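Local coordinates for hypothetical protein (Parabacteroides merdae, PDB 4OO3) that is of unproven function but is probably an oxidoreductase that binds a nicotinamide adenine dinucleotide cofactor (NAD or NADP) through its Rossmann-fold domain, at residues F22-Q28 / H52-I56; Q173-P178 / K293-T298; E179-I183 / S319-G323. One frame throughout, in Å; residues are numbered along the deposited sequence. Where two conformers were deposited one is given.

Interaction 1 of 3, residues F22-Q28 / H52-I56; sequences FHAALVQ and HLKRI
Ala25 sits where the two helices come closest, its CB packed against Arg55 CB at 3.7 Å and within 3.9 Å of Ile56 CD1. Consistent with a methyl at this position, the axes of the short segments pass 9.1 Å apart, crossing at -33°. The Ile56 CD1 methyl also packs against the end of the Gln28 side chain. Arg55 gives the largest single share of the buried surface, much of it through its aliphatic stem. CG stands anti to the carbonyl carbon (chi1 -69°) and the chain then runs extended to NE, which carries CD to the edge of the Phe22 ring, 3.7 Å from CD1 in the conformer given. Farther out, the guanidinium turns one face to the backbone of Phe22, whose CA lies 3.8 Å above its plane and offset toward the rim. With an alanine here the chain beyond CB is gone, which would probably leave the Phe22 ring edge and backbone without their cover. His52 comes in edge-on: its CE1 lies 3.7 Å from Ala24 O and its ND1 3.8 Å from Ala24 CB, with Ala25 N near the ring plane. Around the pair, Pro19, Thr16 of strand 14-17 and Glu71 of strand 70-75 also touch His52. The two helices of this Rossmann-type domain are therefore held to each other by van der Waals fit, with polar groups meeting through their carbon atoms and ring edges rather than through direct hydrogen bonds.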
loop_
_atom_site.group_PDB
_atom_site.type_symbol
_atom_site.label_atom_id
_atom_site.label_comp_id
_atom_site.label_asym_id
_atom_site.label_seq_id
_atom_site.Cartn_x
_atom_site.Cartn_y
_atom_site.Cartn_z
ATOM N N PHE A 22 1.048 12.044 5.380
ATOM C CA PHE A 22 1.420 11.637 6.751
ATOM C C PHE A 22 2.558 10.617 6.787
ATOM O O PHE A 22 3.373 10.598 7.709
ATOM C CB PHE A 22 0.166 11.066 7.454
ATOM C CG PHE A 22 0.423 10.427 8.804
ATOM C CD1 PHE A 22 1.201 11.058 9.765
ATOM C CD2 PHE A 22 -0.170 9.212 9.127
ATOM C CE1 PHE A 22 1.416 10.480 11.004
ATOM C CE2 PHE A 22 0.035 8.628 10.367
ATOM C CZ PHE A 22 0.831 9.263 11.306
ATOM N N HIS A 23 2.600 9.741 5.785
ATOM C CA HIS A 23 3.611 8.669 5.736
ATOM C C HIS A 23 5.049 9.178 5.657
ATOM O O HIS A 23 5.959 8.520 6.160
ATOM C CB HIS A 23 3.341 7.692 4.592
ATOM C CG HIS A 23 2.104 6.876 4.782
ATOM N ND1 HIS A 23 1.563 6.101 3.781
ATOM C CD2 HIS A 23 1.288 6.732 5.852
ATOM C CE1 HIS A 23 0.474 5.504 4.228
ATOM N NE2 HIS A 23 0.287 5.869 5.483
ATOM N N ALA A 24 5.254 10.348 5.056
ATOM C CA ALA A 24 6.561 10.993 5.106
ATOM C C ALA A 24 7.028 11.162 6.557
ATOM O O ALA A 24 8.203 10.956 6.867
ATOM C CB ALA A 24 6.524 12.340 4.399
ATOM N N ALA A 25 6.108 11.531 7.443
ATOM C CA ALA A 25 6.433 11.688 8.861
ATOM C C ALA A 25 6.429 10.360 9.604
ATOM O O ALA A 25 7.234 10.153 10.499
ATOM C CB ALA A 25 5.472 12.663 9.525
ATOM N N LEU A 26 5.533 9.454 9.229
ATOM C CA LEU A 26 5.377 8.188 9.947
ATOM C C LEU A 26 6.679 7.400 10.003
ATOM O O LEU A 26 6.910 6.653 10.946
ATOM C CB LEU A 26 4.277 7.338 9.303
ATOM C CG LEU A 26 3.729 6.138 10.077
ATOM C CD1 LEU A 26 3.415 6.513 11.519
ATOM C CD2 LEU A 26 2.486 5.596 9.384
ATOM N N VAL A 27 7.531 7.574 8.998
ATOM C CA VAL A 27 8.862 6.967 9.001
ATOM C C VAL A 27 9.642 7.343 10.259
ATOM O O VAL A 27 10.424 6.543 10.773
ATOM C CB VAL A 27 9.675 7.395 7.754
ATOM C CG1 VAL A 27 11.137 6.985 7.875
ATOM C CG2 VAL A 27 9.064 6.797 6.490
ATOM N N GLN A 28 9.420 8.563 10.742
ATOM C CA GLN A 28 10.132 9.108 11.892
ATOM C C GLN A 28 9.333 9.027 13.197
ATOM O O GLN A 28 9.724 9.624 14.202
ATOM C CB GLN A 28 10.498 10.563 11.608
ATOM C CG GLN A 28 11.461 10.742 10.454
ATOM C CD GLN A 28 11.801 12.197 10.228
ATOM O OE1 GLN A 28 12.223 12.903 11.154
ATOM N NE2 GLN A 28 11.602 12.666 9.006
ATOM N N HIS A 52 3.920 18.627 7.443
ATOM C CA HIS A 52 4.904 17.598 7.731
ATOM C C HIS A 52 5.715 17.965 8.967
ATOM O O HIS A 52 5.913 17.131 9.854
ATOM C CB HIS A 52 5.844 17.368 6.550
ATOM C CG HIS A 52 7.019 16.516 6.895
ATOM N ND1 HIS A 52 6.946 15.143 6.957
ATOM C CD2 HIS A 52 8.283 16.844 7.247
ATOM C CE1 HIS A 52 8.119 14.659 7.319
ATOM N NE2 HIS A 52 8.951 15.670 7.498
ATOM N N LEU A 53 6.184 19.211 9.022
ATOM C CA LEU A 53 7.002 19.671 10.143
ATOM C C LEU A 53 6.243 19.636 11.468
ATOM O O LEU A 53 6.825 19.293 12.495
ATOM C CB LEU A 53 7.555 21.079 9.878
ATOM C CG LEU A 53 8.551 21.195 8.715
ATOM C CD1 LEU A 53 9.020 22.633 8.570
ATOM C CD2 LEU A 53 9.733 20.256 8.894
ATOM N N LYS A 54 4.954 19.986 11.443
ATOM C CA LYS A 54 4.079 19.844 12.630
ATOM C C LYS A 54 4.055 18.422 13.177
ATOM O O LYS A 54 4.129 18.217 14.383
ATOM C CB LYS A 54 2.640 20.239 12.310
ATOM C CG LYS A 54 2.359 21.730 12.325
ATOM C CD LYS A 54 0.893 21.981 12.657
ATOM C CE LYS A 54 0.433 23.363 12.230
ATOM N NZ LYS A 54 0.152 23.415 10.769
ATOM N N ARG A 55 3.934 17.445 12.284
ATOM C CA ARG A 55 3.865 16.047 12.688
ATOM C C ARG A 55 5.142 15.612 13.377
ATOM O O ARG A 55 5.097 14.956 14.415
ATOM C CB ARG A 55 3.604 15.151 11.484
ATOM C CG ARG A 55 2.215 15.313 10.901
ATOM C CD ARG A 55 2.108 14.683 9.529
ATOM N NE ARG A 55 0.866 15.102 8.886
ATOM C CZ ARG A 55 0.749 15.553 7.639
ATOM N NH1 ARG A 55 1.792 15.625 6.812
ATOM N NH2 ARG A 55 -0.450 15.917 7.204
ATOM N N ILE A 56 6.281 15.992 12.803
ATOM C CA ILE A 56 7.580 15.670 13.401
ATOM C C ILE A 56 7.723 16.271 14.796
ATOM O O ILE A 56 8.215 15.614 15.712
ATOM C CB ILE A 56 8.765 16.190 12.566
ATOM C CG1 ILE A 56 8.743 15.617 11.143
ATOM C CG2 ILE A 56 10.080 15.850 13.264
ATOM C CD1 ILE A 56 8.803 14.103 11.056
#

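Interaction 2 of 3, residues Q173-P178 / K293-T298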
loop_
_atom_site.group_PDB
_atom_site.type_symbol
_atom_site.label_atom_id
_atom_site.label_comp_id
_atom_site.label_asym_id
_atom_site.label_seq_id
_atom_site.Cartn_x
_atom_site.Cartn_y
_atom_site.Cartn_z
ATOM N N GLN A 173 -4.178 -24.186 -5.920
ATOM C CA GLN A 173 -4.738 -22.892 -6.317
ATOM C C GLN A 173 -5.509 -23.045 -7.633
ATOM O O GLN A 173 -4.948 -23.462 -8.650
ATOM C CB GLN A 173 -3.629 -21.837 -6.470
ATOM C CG GLN A 173 -4.081 -20.498 -7.054
ATOM C CD GLN A 173 -5.077 -19.770 -6.171
ATOM O OE1 GLN A 173 -4.791 -19.494 -5.011
ATOM N NE2 GLN A 173 -6.254 -19.446 -6.721
ATOM N N LEU A 174 -6.791 -22.703 -7.617
ATOM C CA LEU A 174 -7.581 -22.775 -8.836
ATOM C C LEU A 174 -7.245 -21.599 -9.737
ATOM O O LEU A 174 -6.776 -20.562 -9.267
ATOM C CB LEU A 174 -9.071 -22.817 -8.507
ATOM C CG LEU A 174 -9.496 -24.007 -7.645
ATOM C CD1 LEU A 174 -11.001 -24.028 -7.453
ATOM C CD2 LEU A 174 -9.023 -25.312 -8.261
ATOM N N LYS A 175 -7.470 -21.775 -11.034
ATOM C CA LYS A 175 -7.158 -20.751 -12.037
ATOM C C LYS A 175 -8.337 -19.811 -12.255
ATOM O O LYS A 175 -8.154 -18.632 -12.556
ATOM C CB LYS A 175 -6.811 -21.397 -13.382
ATOM C CG LYS A 175 -5.789 -22.522 -13.319
ATOM C CD LYS A 175 -4.357 -22.060 -13.465
ATOM C CE LYS A 175 -3.471 -23.247 -13.796
ATOM N NZ LYS A 175 -2.166 -23.154 -13.097
ATOM N N GLY A 176 -9.549 -20.344 -12.146
ATOM C CA GLY A 176 -10.741 -19.556 -12.387
ATOM C C GLY A 176 -10.769 -19.059 -13.819
ATOM O O GLY A 176 -10.094 -19.608 -14.696
ATOM N N SER A 177 -11.538 -18.007 -14.055
ATOM C CA SER A 177 -11.702 -17.467 -15.397
ATOM C C SER A 177 -12.200 -16.028 -15.307
ATOM O O SER A 177 -12.712 -15.621 -14.268
ATOM C CB SER A 177 -12.703 -18.324 -16.168
ATOM O OG SER A 177 -13.929 -18.383 -15.466
ATOM N N PRO A 178 -12.058 -15.251 -16.394
ATOM C CA PRO A 178 -12.587 -13.890 -16.403
ATOM C C PRO A 178 -14.018 -13.793 -15.869
ATOM O O PRO A 178 -14.343 -12.851 -15.150
ATOM C CB PRO A 178 -12.541 -13.520 -17.882
ATOM C CG PRO A 178 -11.388 -14.295 -18.412
ATOM C CD PRO A 178 -11.427 -15.601 -17.680
ATOM N N LYS A 293 -4.905 -11.956 -15.577
ATOM C CA LYS A 293 -4.361 -13.277 -15.314
ATOM C C LYS A 293 -2.922 -13.135 -14.852
ATOM O O LYS A 293 -2.138 -12.395 -15.452
ATOM C CB LYS A 293 -4.456 -14.162 -16.554
ATOM C CG LYS A 293 -5.868 -14.661 -16.795
ATOM C CD LYS A 293 -5.990 -15.513 -18.042
ATOM C CE LYS A 293 -7.324 -16.244 -18.042
ATOM N NZ LYS A 293 -7.717 -16.709 -19.396
ATOM N N ILE A 294 -2.600 -13.822 -13.760
ATOM C CA ILE A 294 -1.246 -13.890 -13.243
ATOM C C ILE A 294 -0.857 -15.366 -13.188
ATOM O O ILE A 294 -1.410 -16.133 -12.397
ATOM C CB ILE A 294 -1.099 -13.192 -11.866
ATOM C CG1 ILE A 294 0.219 -13.605 -11.201
ATOM C CG2 ILE A 294 -2.264 -13.516 -10.945
ATOM C CD1 ILE A 294 0.659 -12.690 -10.085
ATOM N N LYS A 295 0.081 -15.752 -14.056
ATOM C CA LYS A 295 0.490 -17.145 -14.225
ATOM C C LYS A 295 -0.713 -18.065 -14.387
ATOM O O LYS A 295 -0.808 -19.100 -13.726
ATOM C CB LYS A 295 1.365 -17.609 -13.054
ATOM C CG LYS A 295 2.498 -16.647 -12.750
ATOM C CD LYS A 295 3.810 -17.342 -12.444
ATOM C CE LYS A 295 3.822 -17.958 -11.062
ATOM N NZ LYS A 295 4.610 -19.220 -11.062
ATOM N N GLY A 296 -1.635 -17.668 -15.260
ATOM C CA GLY A 296 -2.797 -18.492 -15.599
ATOM C C GLY A 296 -3.983 -18.326 -14.666
ATOM O O GLY A 296 -5.073 -18.797 -14.979
ATOM N N VAL A 297 -3.780 -17.651 -13.530
ATOM C CA VAL A 297 -4.821 -17.480 -12.514
ATOM C C VAL A 297 -5.515 -16.140 -12.710
ATOM O O VAL A 297 -4.860 -15.105 -12.706
ATOM C CB VAL A 297 -4.225 -17.526 -11.087
ATOM C CG1 VAL A 297 -5.320 -17.358 -10.040
ATOM C CG2 VAL A 297 -3.470 -18.824 -10.871
ATOM N N THR A 298 -6.835 -16.158 -12.874
ATOM C CA THR A 298 -7.594 -14.926 -13.027
ATOM C C THR A 298 -7.816 -14.264 -11.661
ATOM O O THR A 298 -8.407 -14.861 -10.757
ATOM C CB THR A 298 -8.955 -15.166 -13.705
ATOM O OG1 THR A 298 -8.756 -15.734 -15.007
ATOM C CG2 THR A 298 -9.716 -13.861 -13.849
HETATM O O HOH W 1 -0.182 -20.816 -11.656
HETATM O O HOH W 2 -7.707 -18.229 -15.452
#
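Lys175 lies over the tip of the hairpin, its CB 3.5 Å from Gly296 O and its chain bent at chi2 so that CD also rests on Gly296. The ammonium ends near Lys295 O, where a water donating to this carbonyl receives a weak bond from Lys175 NZ. Thr298 N gives Lys175 O a nearly straight bond of 2.8 Å (168° at the hydrogen). Val297 has CG1 anti to its backbone N (chi1 -180°), and this methyl meets Leu174 O at 3.6 Å. Gln173 crosses Val297 at about a right angle; its NE2 is turned back to Leu174 O, on a lone pair, while Tyr170 bonds its OE1. Thr298 meets the loop with both branches, OG1 3.4 Å from Ser177 CA and CG2 3.5 Å from Ser177 O. The Pro178 side chain crosses that of Thr298 likewise, Pro178 CD 3.8 Å from Thr298 OG1. A second water lies among Thr298 OG1, at 2.7 Å, Gly176 O and Gly296 O, bridging loop and hairpin. The hairpin turns through a type I' beta turn from Ile294 to Val297, joining strands 282-294 and 297-306; the loop between helix 167-170 and strand 183-190 lies along it, with strand 243-255 beside Pro178 and Lys293.

Interaction 3 of 3, residues E179-I183 / S319-G323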
loop_
_atom_site.group_PDB
_atom_site.type_symbol
_atom_site.label_atom_id
_atom_site.label_comp_id
_atom_site.label_asym_id
_atom_site.label_seq_id
_atom_site.Cartn_x
_atom_site.Cartn_y
_atom_site.Cartn_z
ATOM N N GLU A 179 -14.845 -14.783 -16.199
ATOM C CA GLU A 179 -16.248 -14.808 -15.783
ATOM C C GLU A 179 -16.380 -15.114 -14.286
ATOM O O GLU A 179 -17.262 -14.579 -13.616
ATOM C CB GLU A 179 -17.045 -15.825 -16.612
ATOM C CG GLU A 179 -16.810 -15.750 -18.123
ATOM C CD GLU A 179 -15.742 -16.722 -18.616
ATOM O OE1 GLU A 179 -15.951 -17.954 -18.516
ATOM O OE2 GLU A 179 -14.692 -16.256 -19.111
ATOM N N GLU A 180 -15.506 -15.972 -13.765
ATOM C CA GLU A 180 -15.455 -16.230 -12.323
ATOM C C GLU A 180 -14.004 -16.333 -11.814
ATOM O O GLU A 180 -13.423 -17.421 -11.755
ATOM C CB GLU A 180 -16.265 -17.477 -11.971
ATOM C CG GLU A 180 -16.839 -17.422 -10.568
ATOM C CD GLU A 180 -17.788 -18.565 -10.284
ATOM O OE1 GLU A 180 -17.311 -19.649 -9.879
ATOM O OE2 GLU A 180 -19.011 -18.371 -10.459
ATOM N N PRO A 181 -13.411 -15.187 -11.455
ATOM C CA PRO A 181 -12.028 -15.147 -10.981
ATOM C C PRO A 181 -11.789 -16.009 -9.751
ATOM O O PRO A 181 -12.680 -16.156 -8.923
ATOM C CB PRO A 181 -11.821 -13.676 -10.633
ATOM C CG PRO A 181 -12.784 -12.945 -11.500
ATOM C CD PRO A 181 -13.982 -13.837 -11.597
ATOM N N ALA A 182 -10.585 -16.568 -9.652
ATOM C CA ALA A 182 -10.194 -17.413 -8.522
ATOM C C ALA A 182 -9.699 -16.580 -7.342
ATOM O O ALA A 182 -9.652 -17.060 -6.214
ATOM C CB ALA A 182 -9.120 -18.407 -8.950
ATOM N N ILE A 183 -9.304 -15.338 -7.613
ATOM C CA ILE A 183 -8.869 -14.423 -6.570
ATOM C C ILE A 183 -9.628 -13.121 -6.788
ATOM O O ILE A 183 -9.696 -12.622 -7.909
ATOM C CB ILE A 183 -7.336 -14.214 -6.584
ATOM C CG1 ILE A 183 -6.617 -15.561 -6.426
ATOM C CG2 ILE A 183 -6.917 -13.276 -5.463
ATOM C CD1 ILE A 183 -5.105 -15.488 -6.511
ATOM N N SER A 319 -12.727 -10.359 0.283
ATOM C CA SER A 319 -11.849 -11.077 -0.628
ATOM C C SER A 319 -12.062 -12.580 -0.573
ATOM O O SER A 319 -12.490 -13.133 0.453
ATOM C CB SER A 319 -10.383 -10.759 -0.334
ATOM O OG SER A 319 -9.987 -11.269 0.924
ATOM N N VAL A 320 -11.754 -13.229 -1.690
ATOM C CA VAL A 320 -11.793 -14.679 -1.790
ATOM C C VAL A 320 -10.552 -15.142 -2.533
ATOM O O VAL A 320 -10.131 -14.504 -3.498
ATOM C CB VAL A 320 -13.008 -15.172 -2.595
ATOM C CG1 VAL A 320 -13.214 -16.664 -2.384
ATOM C CG2 VAL A 320 -14.256 -14.404 -2.207
HETATM N N MSE A 321 -9.973 -16.246 -2.083
HETATM C CA MSE A 321 -8.971 -16.952 -2.881
HETATM C C MSE A 321 -9.388 -18.395 -2.872
HETATM O O MSE A 321 -9.530 -19.012 -1.817
HETATM C CB MSE A 321 -7.524 -16.680 -2.464
HETATM C CG MSE A 321 -7.189 -16.837 -0.993
HETATM SE SE MSE A 321 -5.293 -16.322 -0.736
HETATM C CE MSE A 321 -4.441 -17.842 -1.640
ATOM N N LYS A 322 -9.612 -18.929 -4.069
ATOM C CA LYS A 322 -10.279 -20.209 -4.237
ATOM C C LYS A 322 -9.271 -21.315 -4.465
ATOM O O LYS A 322 -8.505 -21.275 -5.422
ATOM C CB LYS A 322 -11.278 -20.134 -5.399
ATOM C CG LYS A 322 -12.375 -19.104 -5.165
ATOM C CD LYS A 322 -13.631 -19.393 -5.967
ATOM C CE LYS A 322 -13.381 -19.205 -7.449
ATOM N NZ LYS A 322 -14.616 -18.843 -8.200
ATOM N N GLY A 323 -9.258 -22.283 -3.553
ATOM C CA GLY A 323 -8.412 -23.467 -3.675
ATOM C C GLY A 323 -9.272 -24.664 -4.012
ATOM O O GLY A 323 -10.488 -24.625 -3.822
#
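This is the start of an antiparallel strand pairing, where the loop after helix 167-170 runs into strand 183-190 and meets the end of strand 316-322. Ile183 and Met321, a selenomethionine, form a non-hydrogen-bonded pair with CA atoms 4.5 Å apart. Their side chains lie on the same face of the sheet, Ile183 CG1 touching Met321 CB at 4.2 Å before the selenium-bearing end leads away. Just outside the pair, Lys322 N donates to Ala182 O at 2.8 Å. That oxygen also receives a CA-H contact from Met321 CA, while Val320 O takes one from Ile183 CA at 3.3 Å. Beyond the last bridge, the connection passes to the side chain of Lys322. Its CG is anti to the carbonyl carbon (chi1 -61°) and a bend at chi3 brings the chain back along the loop, CB and CG passing Ala182 O and CE lying 3.5 Å from Pro181 O. NZ then reaches Glu180 OE1 at 3.3 Å in a salt bridge whose hydrogen bond is weak, and has a second weak bond to Pro181 O. The acid crosses the lysine at about a right angle, its extended chain bringing CG as well as OE1 to the ammonium. Both bonds are long, so the ammonium is probably held less firmly than the strand backbone at Lys322 N. Strand 297-306 flanks the loop, Thr298 bonding Ala182 through the backbone and Val297 packing on Ile183; strand 326-332 borders the other edge of 316-322, and helix 220-231 covers Ile183 and Met321 through Ala231.

In the fold
Interaction 1 belongs to the parallel Rossmann sheet and its helices, interactions 2 and 3 to the mixed sheet of the C-terminal domain. Interaction 1 closes along the chain before the others open; its centre lies 40 Å from that of interaction 2 and 38 Å from that of interaction 3, on the opposite side of the chain's centre. Interactions 2 and 3 have centres 8 Å apart and alternate in sequence, tied by probable backbone hydrogen bonds, Thr298 O to Ala182 N and Leu174 N to Lys322 O. Interaction 1 thus packs two helices of the probable cofactor-binding domain, while interactions 2 and 3 fit the entry into strand 183-190 between strands 297-306 and 316-322.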